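Local atomic coordinates of glycosyl hydrolase BlGH5_18 (Bifidobacterium longum subsp. infantis, PDB entry 7LQX), a protein that probably hydrolyses glycosidic bonds during N-glycan breakdown, as a family GH5 glycosidase with a (beta/alpha)8 barrel. Residues 64-69 with 102-107; 160-165 with 202-207; 364-369 with 402-407; 390-395 with 427-432. All coordinates share one frame; numbering follows the deposited sequence. Where two conformers were deposited one is given.

In the fold
From the N terminus, contact 1 joins the ends of the second and third strands of the (beta/alpha)8 barrel, closing a loop that carries helix 81-96. Contact 2 follows in series and ties the loops after the fourth and fifth strands, with helix 180-191 between them. The two are neighbours on one rim of the barrel: Q107 OE1 accepts a probable hydrogen bond from N162 N. Contacts 3 and 4 lie in a small C-terminal alpha/beta unit and cross along the chain. Contact 3 pairs strands 365-369 and 403-407, while contact 4 sets the intervening helix 388-399 against the loop after strand 424-426. Centres of contacts 2 and 3 are about 25 Å apart.

Contact 1: 64-69 with 102-107; sequences RVFPVW and YVDVFQ
Both amide hydrogens of Q107 NE2 are spent on backbone carbonyls: one goes to P67 O across the contact at 2.9 Å, in the carbonyl plane, and the other to D104 O in its own segment. A bend at chi2 (66°) folds the Q107 chain back to reach them, and the amide meets the F66 ring at its edge, almost perpendicular to it. The far oxygen, OE1, accepts from N162, so this glutamine suits a place where three backbone groups need partners. Next to it, R64 grips D104 side-on, with NE to OD1 at 2.8 Å and NH2 to OD2 at 2.7 Å. Both nitrogens approach from above the carboxylate plane. An extended chain carries the guanidinium this far, and F66 CZ lies over its face. V65 and V103 continue the parallel barrel strands, their side chains on the face that meets helix 81-96. Past the strands, W69 N donates to Q107 O (2.8 Å), and F106 turns its edge to the face of the W69 six-membered ring, planes at 64°; W69 NE1 itself bonds to Q73. R64 also reaches N29 and E276, so several buried polar groups meet at this barrel rim. Such pairing would probably stabilise the charged forms of both R64 and D104, and it holds the guanidinium against rotation.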
# COMPACT_ATOMS: atom_id res chain seq x y z
N ARG A 64 -4.30 1.31 -23.56
CA ARG A 64 -3.74 0.44 -22.54
C ARG A 64 -4.18 0.98 -21.19
O ARG A 64 -4.06 2.18 -20.93
CB ARG A 64 -2.21 0.41 -22.66
CG ARG A 64 -1.48 -0.48 -21.67
CD ARG A 64 -0.03 -0.66 -22.08
NE ARG A 64 0.75 -1.27 -21.01
CZ ARG A 64 1.85 -0.75 -20.47
NH1 ARG A 64 2.34 0.40 -20.89
NH2 ARG A 64 2.45 -1.40 -19.49
N VAL A 65 -4.74 0.11 -20.35
CA VAL A 65 -5.32 0.56 -19.10
C VAL A 65 -4.75 -0.20 -17.92
O VAL A 65 -4.32 -1.35 -18.03
CB VAL A 65 -6.86 0.50 -19.11
CG1 VAL A 65 -7.40 1.27 -20.31
CG2 VAL A 65 -7.33 -0.94 -19.14
N PHE A 66 -4.78 0.46 -16.76
CA PHE A 66 -4.02 0.08 -15.58
C PHE A 66 -4.85 0.07 -14.31
O PHE A 66 -4.92 1.08 -13.60
CB PHE A 66 -2.85 1.06 -15.38
CG PHE A 66 -1.96 1.20 -16.57
CD1 PHE A 66 -0.85 0.39 -16.70
CD2 PHE A 66 -2.22 2.13 -17.55
CE1 PHE A 66 -0.02 0.50 -17.79
CE2 PHE A 66 -1.38 2.26 -18.66
CZ PHE A 66 -0.28 1.44 -18.77
N PRO A 67 -5.44 -1.07 -13.94
CA PRO A 67 -5.96 -1.23 -12.58
C PRO A 67 -4.83 -1.25 -11.57
O PRO A 67 -3.65 -1.42 -11.91
CB PRO A 67 -6.70 -2.57 -12.63
CG PRO A 67 -6.00 -3.33 -13.72
CD PRO A 67 -5.60 -2.30 -14.74
N VAL A 68 -5.19 -1.07 -10.30
CA VAL A 68 -4.22 -0.96 -9.20
C VAL A 68 -4.38 -2.15 -8.26
O VAL A 68 -5.48 -2.45 -7.79
CB VAL A 68 -4.36 0.39 -8.49
CG1 VAL A 68 -3.54 0.44 -7.21
CG2 VAL A 68 -3.95 1.49 -9.43
N TRP A 69 -3.26 -2.83 -7.99
CA TRP A 69 -3.29 -4.16 -7.38
C TRP A 69 -3.87 -4.17 -5.97
O TRP A 69 -4.70 -5.05 -5.68
CB TRP A 69 -1.88 -4.74 -7.42
CG TRP A 69 -1.73 -6.18 -7.08
CD1 TRP A 69 -2.73 -7.09 -6.85
CD2 TRP A 69 -0.50 -6.88 -6.93
NE1 TRP A 69 -2.18 -8.33 -6.58
CE2 TRP A 69 -0.81 -8.22 -6.62
CE3 TRP A 69 0.84 -6.51 -7.06
CZ2 TRP A 69 0.18 -9.18 -6.43
CZ3 TRP A 69 1.82 -7.47 -6.87
CH2 TRP A 69 1.48 -8.79 -6.55
N TYR A 102 -6.25 -3.03 -24.13
CA TYR A 102 -5.27 -3.94 -23.56
C TYR A 102 -5.12 -3.59 -22.09
O TYR A 102 -5.09 -2.42 -21.73
CB TYR A 102 -3.93 -3.76 -24.30
CG TYR A 102 -4.01 -4.16 -25.75
CD1 TYR A 102 -4.53 -3.30 -26.69
CD2 TYR A 102 -3.62 -5.43 -26.17
CE1 TYR A 102 -4.64 -3.67 -28.02
CE2 TYR A 102 -3.72 -5.81 -27.50
CZ TYR A 102 -4.24 -4.92 -28.42
OH TYR A 102 -4.36 -5.29 -29.75
N VAL A 103 -5.09 -4.60 -21.22
CA VAL A 103 -5.10 -4.38 -19.77
C VAL A 103 -3.83 -4.94 -19.16
O VAL A 103 -3.44 -6.07 -19.47
CB VAL A 103 -6.34 -5.05 -19.13
CG1 VAL A 103 -6.33 -4.87 -17.62
CG2 VAL A 103 -7.61 -4.49 -19.72
N ASP A 104 -3.18 -4.17 -18.28
CA ASP A 104 -2.06 -4.66 -17.49
C ASP A 104 -2.59 -5.10 -16.13
O ASP A 104 -3.30 -4.33 -15.47
CB ASP A 104 -1.02 -3.56 -17.25
CG ASP A 104 -0.07 -3.37 -18.41
OD1 ASP A 104 -0.52 -3.25 -19.56
OD2 ASP A 104 1.15 -3.30 -18.15
N VAL A 105 -2.23 -6.31 -15.69
CA VAL A 105 -2.91 -6.88 -14.52
C VAL A 105 -2.37 -6.31 -13.21
O VAL A 105 -3.16 -5.90 -12.35
CB VAL A 105 -2.89 -8.42 -14.51
CG1 VAL A 105 -3.59 -8.94 -13.24
CG2 VAL A 105 -3.55 -8.97 -15.75
N PHE A 106 -1.04 -6.32 -13.00
CA PHE A 106 -0.44 -6.05 -11.69
C PHE A 106 0.34 -4.74 -11.69
O PHE A 106 1.50 -4.69 -12.10
CB PHE A 106 0.51 -7.17 -11.26
CG PHE A 106 -0.16 -8.51 -11.08
CD1 PHE A 106 -0.95 -8.77 -9.98
CD2 PHE A 106 0.02 -9.51 -12.03
CE1 PHE A 106 -1.56 -10.00 -9.83
CE2 PHE A 106 -0.59 -10.75 -11.88
CZ PHE A 106 -1.39 -10.99 -10.79
N GLN A 107 -0.28 -3.68 -11.16
CA GLN A 107 0.40 -2.42 -10.85
C GLN A 107 0.29 -2.26 -9.33
O GLN A 107 -0.77 -1.87 -8.85
CB GLN A 107 -0.23 -1.23 -11.57
CG GLN A 107 0.13 -1.14 -13.04
CD GLN A 107 -0.43 -2.29 -13.85
OE1 GLN A 107 0.32 -3.07 -14.44
NE2 GLN A 107 -1.74 -2.40 -13.89
O HOH W 1 -3.05 -3.90 -10.65

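Contact 2: 160-165 with 202-207; sequences LGNELN and LHSEND. With EDO (1,2-ethanediol), chain D; EDO (1,2-ethanediol), chain C.
The side chains of N165 and N206 cross obliquely, amide planes 69° apart, where the loops after the fourth and fifth strands of the (beta/alpha)8 barrel meet. N165 OD1 accepts from N206 N at 2.9 Å, while its ND2 returns a bond to N206 OD1, coming from well above that carbonyl plane. Asparagine suits the place because one short amide can both accept and donate; a chi1 of 66° tucks it between its own backbone N and carbonyl carbon, over the CB of E205. A leucine here would probably leave N206 N without its acceptor and H215 without this partner, with N206 OD1 keeping only the G208 N bond of its two. E163 crosses N206 at about a right angle, its extended chain reaching H232 through OE2. N162 and E163 occupy the position where clan GH-A glycosidases generally carry the Asn-Glu pair with their acid/base. S204 OG accepts from E163 N at 3.2 Å. Within 202-207, H203 ND1 donates to the syn lone pair of E205 OE2 (2.6 Å), in the plane of the ring. A water joins the E163 and N206 side chains, donating to E163 OE1 (2.7 Å) and accepting from N206 ND2 (2.9 Å).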
# COMPACT_ATOMS: atom_id res chain seq x y z
N LEU A 160 1.11 -8.91 -18.12
CA LEU A 160 1.07 -9.32 -16.72
C LEU A 160 1.12 -8.13 -15.78
O LEU A 160 0.41 -8.10 -14.76
CB LEU A 160 2.20 -10.30 -16.42
CG LEU A 160 2.16 -11.60 -17.21
CD1 LEU A 160 3.31 -12.51 -16.78
CD2 LEU A 160 0.84 -12.33 -17.08
N GLY A 161 1.94 -7.13 -16.08
CA GLY A 161 1.98 -5.92 -15.27
C GLY A 161 3.07 -5.00 -15.78
O GLY A 161 4.00 -5.43 -16.46
N ASN A 162 2.94 -3.73 -15.42
CA ASN A 162 3.85 -2.74 -15.97
C ASN A 162 5.23 -2.85 -15.33
O ASN A 162 5.38 -2.62 -14.13
CB ASN A 162 3.28 -1.35 -15.69
CG ASN A 162 4.10 -0.27 -16.30
OD1 ASN A 162 4.37 -0.28 -17.49
ND2 ASN A 162 4.55 0.67 -15.47
N GLU A 163 6.26 -3.15 -16.13
CA GLU A 163 7.65 -3.05 -15.68
C GLU A 163 7.89 -3.78 -14.37
O GLU A 163 8.58 -3.28 -13.47
CB GLU A 163 8.07 -1.58 -15.59
CG GLU A 163 7.93 -0.85 -16.91
CD GLU A 163 8.21 0.62 -16.87
OE1 GLU A 163 8.61 1.14 -15.80
OE2 GLU A 163 8.02 1.27 -17.92
N LEU A 164 7.36 -4.99 -14.25
CA LEU A 164 7.44 -5.69 -12.98
C LEU A 164 8.87 -6.06 -12.62
O LEU A 164 9.16 -6.31 -11.44
CB LEU A 164 6.54 -6.92 -13.02
CG LEU A 164 5.03 -6.65 -12.92
CD1 LEU A 164 4.27 -7.96 -13.10
CD2 LEU A 164 4.68 -5.96 -11.62
N ASN A 165 9.77 -6.09 -13.60
CA ASN A 165 11.16 -6.38 -13.30
C ASN A 165 11.78 -5.37 -12.35
O ASN A 165 12.81 -5.66 -11.74
CB ASN A 165 11.97 -6.46 -14.60
CG ASN A 165 12.06 -5.13 -15.32
OD1 ASN A 165 11.04 -4.52 -15.63
ND2 ASN A 165 13.28 -4.69 -15.61
N LEU A 202 1.05 -11.05 -22.72
CA LEU A 202 2.30 -10.32 -22.84
C LEU A 202 2.92 -10.11 -21.47
O LEU A 202 2.24 -10.17 -20.44
CB LEU A 202 2.07 -8.91 -23.43
CG LEU A 202 1.20 -8.86 -24.68
CD1 LEU A 202 0.79 -7.46 -25.04
CD2 LEU A 202 1.93 -9.49 -25.85
N HIS A 203 4.21 -9.81 -21.47
CA HIS A 203 4.87 -9.31 -20.26
C HIS A 203 5.69 -8.08 -20.63
O HIS A 203 6.03 -7.86 -21.79
CB HIS A 203 5.72 -10.39 -19.56
CG HIS A 203 6.87 -10.88 -20.36
ND1 HIS A 203 8.16 -10.45 -20.14
CD2 HIS A 203 6.93 -11.76 -21.39
CE1 HIS A 203 8.97 -11.04 -21.00
NE2 HIS A 203 8.25 -11.83 -21.77
N SER A 204 5.96 -7.25 -19.61
CA SER A 204 6.58 -5.95 -19.80
C SER A 204 7.69 -5.72 -18.79
O SER A 204 7.47 -5.81 -17.58
CB SER A 204 5.54 -4.83 -19.65
OG SER A 204 6.13 -3.59 -19.31
N GLU A 205 8.86 -5.35 -19.31
CA GLU A 205 9.96 -4.87 -18.49
C GLU A 205 10.35 -3.46 -18.91
O GLU A 205 10.13 -3.05 -20.05
CB GLU A 205 11.17 -5.79 -18.66
CG GLU A 205 10.94 -7.19 -18.11
CD GLU A 205 10.12 -8.10 -19.02
OE1 GLU A 205 10.41 -8.18 -20.24
OE2 GLU A 205 9.21 -8.77 -18.50
N ASN A 206 10.93 -2.73 -17.96
CA ASN A 206 11.65 -1.51 -18.31
C ASN A 206 12.94 -1.89 -19.04
O ASN A 206 13.27 -3.07 -19.20
CB ASN A 206 11.87 -0.63 -17.09
CG ASN A 206 12.79 -1.24 -16.06
OD1 ASN A 206 13.75 -1.94 -16.40
ND2 ASN A 206 12.52 -0.95 -14.80
N ASP A 207 13.69 -0.88 -19.48
CA ASP A 207 14.84 -1.13 -20.34
C ASP A 207 16.00 -1.79 -19.61
O ASP A 207 16.98 -2.15 -20.27
CB ASP A 207 15.27 0.12 -21.12
CG ASP A 207 15.71 1.26 -20.23
OD1 ASP A 207 16.08 1.03 -19.07
OD2 ASP A 207 15.72 2.42 -20.73
C1 EDO D . 5.28 4.05 -17.21
O1 EDO D . 5.58 2.66 -17.31
C2 EDO D . 4.55 4.29 -15.89
O2 EDO D . 5.40 3.85 -14.82
C1 EDO C . 15.44 -2.57 -13.38
O1 EDO C . 14.51 -1.66 -12.79
C2 EDO C . 16.65 -2.74 -12.47
O2 EDO C . 16.22 -3.08 -11.15
O HOH W 2 4.92 -8.00 -17.07
O HOH W 3 10.40 0.75 -13.87

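Contact 3: 364-369 with 402-407; sequences DAAVVI and RPTLVT
Strands 365-369 and 403-407 run parallel, their axes 4.4 Å apart at closest approach and 35° apart in direction. Four backbone bonds link them: T404 N to A365 O, V367 N to T404 O, V406 N to V367 O and I369 N to V406 O, the last being the shortest at 2.8 Å. P403 has no N-H to give, yet its CA lies close to A365 O. A366, V368, T404 and V406 share one face, where A366, V368 and V406 touch L425 of the neighbouring strand. The small A366 leaves room for larger partners: its CB meets V406 CG1 at 3.8 Å and T404 CG2 at the same distance. T404 OG1 stands anti to the backbone N (chi1 -172°), which takes the hydroxyl off to E259 and leaves the methyl for A366. CG2 of V368 meets CG2 of V406 at 4.0 Å. The other face belongs to V367, I369 and L405, where L405 CD2 touches both I369 CD1 (3.8 Å) and V367 CB, with helix 388-399 covering V367 and L405. This beta-alpha-beta unit leaves hydrogen bonding across the pair to the backbone; mostly aliphatic side chains pack both faces, the T404 and T407 hydroxyls bonding E259 and T410.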
# COMPACT_ATOMS: atom_id res chain seq x y z
N ASP A 364 20.10 -4.01 -44.32
CA ASP A 364 21.30 -4.35 -45.07
C ASP A 364 22.47 -4.74 -44.18
O ASP A 364 23.33 -5.51 -44.61
CB ASP A 364 21.74 -3.14 -45.90
CG ASP A 364 20.73 -2.77 -46.96
OD1 ASP A 364 20.37 -3.65 -47.77
OD2 ASP A 364 20.30 -1.60 -46.98
N ALA A 365 22.54 -4.20 -42.97
CA ALA A 365 23.69 -4.37 -42.10
C ALA A 365 23.22 -4.80 -40.73
O ALA A 365 22.08 -4.56 -40.33
CB ALA A 365 24.48 -3.07 -41.97
N ALA A 366 24.12 -5.45 -39.99
CA ALA A 366 23.81 -5.79 -38.61
C ALA A 366 25.07 -5.72 -37.75
O ALA A 366 26.16 -6.08 -38.19
CB ALA A 366 23.18 -7.18 -38.47
N VAL A 367 24.89 -5.23 -36.53
CA VAL A 367 25.89 -5.32 -35.48
C VAL A 367 25.70 -6.65 -34.75
O VAL A 367 24.56 -7.04 -34.44
CB VAL A 367 25.80 -4.14 -34.50
CG1 VAL A 367 26.90 -4.23 -33.47
CG2 VAL A 367 25.88 -2.81 -35.26
N VAL A 368 26.80 -7.35 -34.51
CA VAL A 368 26.79 -8.69 -33.92
C VAL A 368 26.98 -8.61 -32.41
O VAL A 368 27.95 -8.01 -31.93
CB VAL A 368 27.88 -9.57 -34.56
CG1 VAL A 368 27.87 -10.94 -33.93
CG2 VAL A 368 27.68 -9.67 -36.06
N ILE A 369 26.08 -9.26 -31.68
CA ILE A 369 26.12 -9.33 -30.22
C ILE A 369 26.50 -10.75 -29.83
O ILE A 369 25.75 -11.70 -30.10
CB ILE A 369 24.74 -8.97 -29.63
CG1 ILE A 369 24.32 -7.56 -30.01
CG2 ILE A 369 24.76 -9.10 -28.12
CD1 ILE A 369 22.87 -7.22 -29.68
N ARG A 402 20.53 1.16 -42.57
CA ARG A 402 19.36 0.44 -42.07
C ARG A 402 19.78 -0.75 -41.20
O ARG A 402 19.39 -1.88 -41.46
CB ARG A 402 18.46 -0.03 -43.20
CG ARG A 402 17.66 1.04 -43.90
CD ARG A 402 16.71 0.41 -44.92
NE ARG A 402 15.75 -0.52 -44.32
CZ ARG A 402 14.70 -0.15 -43.60
NH1 ARG A 402 14.46 1.14 -43.40
NH2 ARG A 402 13.87 -1.05 -43.09
N PRO A 403 20.59 -0.52 -40.17
CA PRO A 403 21.10 -1.65 -39.40
C PRO A 403 20.03 -2.31 -38.55
O PRO A 403 19.12 -1.67 -38.02
CB PRO A 403 22.17 -1.02 -38.51
CG PRO A 403 21.67 0.40 -38.29
CD PRO A 403 21.08 0.78 -39.64
N THR A 404 20.20 -3.61 -38.37
CA THR A 404 19.57 -4.34 -37.29
C THR A 404 20.67 -4.85 -36.36
O THR A 404 21.83 -4.48 -36.48
CB THR A 404 18.63 -5.41 -37.84
OG1 THR A 404 17.87 -5.98 -36.76
CG2 THR A 404 19.40 -6.52 -38.57
N LEU A 405 20.28 -5.69 -35.42
CA LEU A 405 21.21 -6.37 -34.52
C LEU A 405 20.96 -7.86 -34.64
O LEU A 405 19.82 -8.30 -34.73
CB LEU A 405 21.03 -5.91 -33.08
CG LEU A 405 21.46 -4.44 -32.99
CD1 LEU A 405 20.28 -3.52 -32.69
CD2 LEU A 405 22.62 -4.20 -32.03
N VAL A 406 22.04 -8.64 -34.61
CA VAL A 406 21.94 -10.09 -34.64
C VAL A 406 22.86 -10.65 -33.57
O VAL A 406 23.83 -10.03 -33.15
CB VAL A 406 22.28 -10.70 -36.01
CG1 VAL A 406 21.35 -10.16 -37.09
CG2 VAL A 406 23.73 -10.44 -36.37
N THR A 407 22.53 -11.86 -33.11
CA THR A 407 23.44 -12.54 -32.21
C THR A 407 24.57 -13.21 -33.00
O THR A 407 24.50 -13.40 -34.22
CB THR A 407 22.72 -13.63 -31.41
OG1 THR A 407 22.36 -14.69 -32.29
CG2 THR A 407 21.49 -13.06 -30.71

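Contact 4: 390-395 with 427-432; sequences FERWMR and TDDEPH
The guanidinium of R392 has the carbonyl oxygen T427 O over the centre of one face, 3.3 Å above its plane, while D428 OD1 and a water sit at its edge. R392 NE donates to D428 OD1 at 3.0 Å in a salt bridge. The carboxylate is turned 76° from the guanidinium and is met on the anti side of OD1, tilted 30° from its plane. A fully extended chain carries the charged end from the helix out to the loop, which is why a long arginine fits. The edge water accepts from R392 NH2, donates to D428 OD1 (2.6 Å) and accepts from E430 N, so it bridges the arginine to the turn. At the end of strand 424-426, E426 pairs with R392 NH1, and D428 OD2 binds S388 near the start of the helix. D429 adds only diffuse attraction, its OD2 lying 4.3 Å from R392 NH2 and well out of plane; its OD1 takes the T427 hydroxyl instead. Replacing R392 by a leucine is likely to leave D428 without its salt-bridge partner and the edge water without one of its holders, E426 keeping R395. The preceding residue, E391, reaches H432 NE2 from OE1 through a second water, and its OE2 binds Y243. Helix 388-399 is the crossover of the beta-alpha-beta unit, and this surface salt bridge ties it to the loop after strand 424-426.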
# COMPACT_ATOMS: atom_id res chain seq x y z
N PHE A 390 25.52 -0.07 -28.82
CA PHE A 390 24.66 1.08 -29.03
C PHE A 390 25.27 2.04 -30.04
O PHE A 390 24.63 2.42 -31.02
CB PHE A 390 24.47 1.75 -27.66
CG PHE A 390 23.43 2.85 -27.61
CD1 PHE A 390 23.72 4.14 -28.04
CD2 PHE A 390 22.17 2.60 -27.07
CE1 PHE A 390 22.77 5.15 -27.96
CE2 PHE A 390 21.23 3.62 -26.98
CZ PHE A 390 21.53 4.88 -27.44
N GLU A 391 26.53 2.41 -29.83
CA GLU A 391 27.15 3.41 -30.69
C GLU A 391 27.45 2.89 -32.09
O GLU A 391 27.32 3.64 -33.06
CB GLU A 391 28.38 4.00 -30.00
CG GLU A 391 27.95 4.77 -28.75
CD GLU A 391 29.02 5.64 -28.13
OE1 GLU A 391 30.22 5.46 -28.42
OE2 GLU A 391 28.64 6.51 -27.32
N ARG A 392 27.83 1.62 -32.23
CA ARG A 392 28.01 1.08 -33.58
C ARG A 392 26.70 1.09 -34.35
O ARG A 392 26.66 1.48 -35.53
CB ARG A 392 28.58 -0.34 -33.51
CG ARG A 392 30.02 -0.39 -33.05
CD ARG A 392 30.51 -1.83 -33.00
NE ARG A 392 31.89 -1.93 -32.55
CZ ARG A 392 32.95 -1.76 -33.33
NH1 ARG A 392 32.78 -1.47 -34.62
NH2 ARG A 392 34.18 -1.90 -32.84
N TRP A 393 25.61 0.66 -33.71
CA TRP A 393 24.31 0.71 -34.37
C TRP A 393 23.97 2.14 -34.76
O TRP A 393 23.53 2.42 -35.88
CB TRP A 393 23.23 0.09 -33.49
CG TRP A 393 21.91 -0.02 -34.20
CD1 TRP A 393 21.44 -1.10 -34.90
CD2 TRP A 393 20.92 1.01 -34.32
NE1 TRP A 393 20.20 -0.81 -35.42
CE2 TRP A 393 19.86 0.47 -35.09
CE3 TRP A 393 20.82 2.33 -33.85
CZ2 TRP A 393 18.73 1.21 -35.41
CZ3 TRP A 393 19.69 3.05 -34.16
CH2 TRP A 393 18.65 2.49 -34.93
N MSE A 394 24.17 3.09 -33.83
CA MSE A 394 23.85 4.49 -34.10
C MSE A 394 24.63 5.03 -35.29
O MSE A 394 24.10 5.83 -36.08
CB MSE A 394 24.09 5.35 -32.85
CG MSE A 394 23.09 5.09 -31.73
SE MSE A 394 21.32 5.66 -32.28
CE MSE A 394 20.34 4.79 -30.86
N ARG A 395 25.89 4.61 -35.43
CA ARG A 395 26.70 5.09 -36.55
C ARG A 395 26.17 4.56 -37.87
O ARG A 395 26.01 5.32 -38.84
CB ARG A 395 28.16 4.66 -36.36
CG ARG A 395 29.12 5.42 -37.25
CD ARG A 395 30.43 4.68 -37.42
NE ARG A 395 30.28 3.58 -38.38
CZ ARG A 395 30.27 2.29 -38.06
NH1 ARG A 395 30.41 1.88 -36.81
NH2 ARG A 395 30.13 1.39 -39.02
N THR A 427 31.39 -6.50 -36.14
CA THR A 427 31.64 -7.09 -34.83
C THR A 427 32.08 -6.02 -33.83
O THR A 427 32.58 -4.96 -34.19
CB THR A 427 32.70 -8.19 -34.94
OG1 THR A 427 33.89 -7.65 -35.53
CG2 THR A 427 32.20 -9.35 -35.79
N ASP A 428 31.89 -6.34 -32.55
CA ASP A 428 32.19 -5.38 -31.48
C ASP A 428 33.56 -5.71 -30.91
O ASP A 428 33.70 -6.46 -29.94
CB ASP A 428 31.13 -5.44 -30.39
CG ASP A 428 31.20 -4.25 -29.46
OD1 ASP A 428 31.81 -3.23 -29.85
OD2 ASP A 428 30.63 -4.32 -28.35
N ASP A 429 34.58 -5.10 -31.50
CA ASP A 429 35.95 -5.57 -31.29
C ASP A 429 36.51 -5.18 -29.93
O ASP A 429 37.37 -5.90 -29.40
CB ASP A 429 36.83 -5.02 -32.42
CG ASP A 429 36.39 -5.52 -33.79
OD1 ASP A 429 35.74 -6.58 -33.85
OD2 ASP A 429 36.70 -4.85 -34.80
N GLU A 430 36.06 -4.08 -29.36
CA GLU A 430 36.55 -3.61 -28.06
C GLU A 430 35.35 -3.16 -27.23
O GLU A 430 35.09 -1.96 -27.08
CB GLU A 430 37.58 -2.49 -28.22
CG GLU A 430 38.88 -2.92 -28.90
CD GLU A 430 39.88 -1.78 -29.06
OE1 GLU A 430 39.83 -0.82 -28.25
OE2 GLU A 430 40.71 -1.84 -29.99
N PRO A 431 34.58 -4.10 -26.68
CA PRO A 431 33.33 -3.73 -26.01
C PRO A 431 33.54 -2.84 -24.80
O PRO A 431 34.56 -2.91 -24.11
CB PRO A 431 32.73 -5.08 -25.60
CG PRO A 431 33.32 -6.07 -26.58
CD PRO A 431 34.73 -5.57 -26.79
N HIS A 432 32.55 -1.99 -24.54
CA HIS A 432 32.54 -1.17 -23.34
C HIS A 432 31.10 -0.88 -22.96
O HIS A 432 30.19 -0.92 -23.79
CB HIS A 432 33.36 0.12 -23.48
CG HIS A 432 32.89 1.03 -24.56
ND1 HIS A 432 31.80 1.86 -24.42
CD2 HIS A 432 33.36 1.25 -25.81
CE1 HIS A 432 31.63 2.55 -25.53
NE2 HIS A 432 32.56 2.19 -26.39
O HOH W 4 31.68 3.16 -29.04
O HOH W 5 34.12 -2.02 -29.99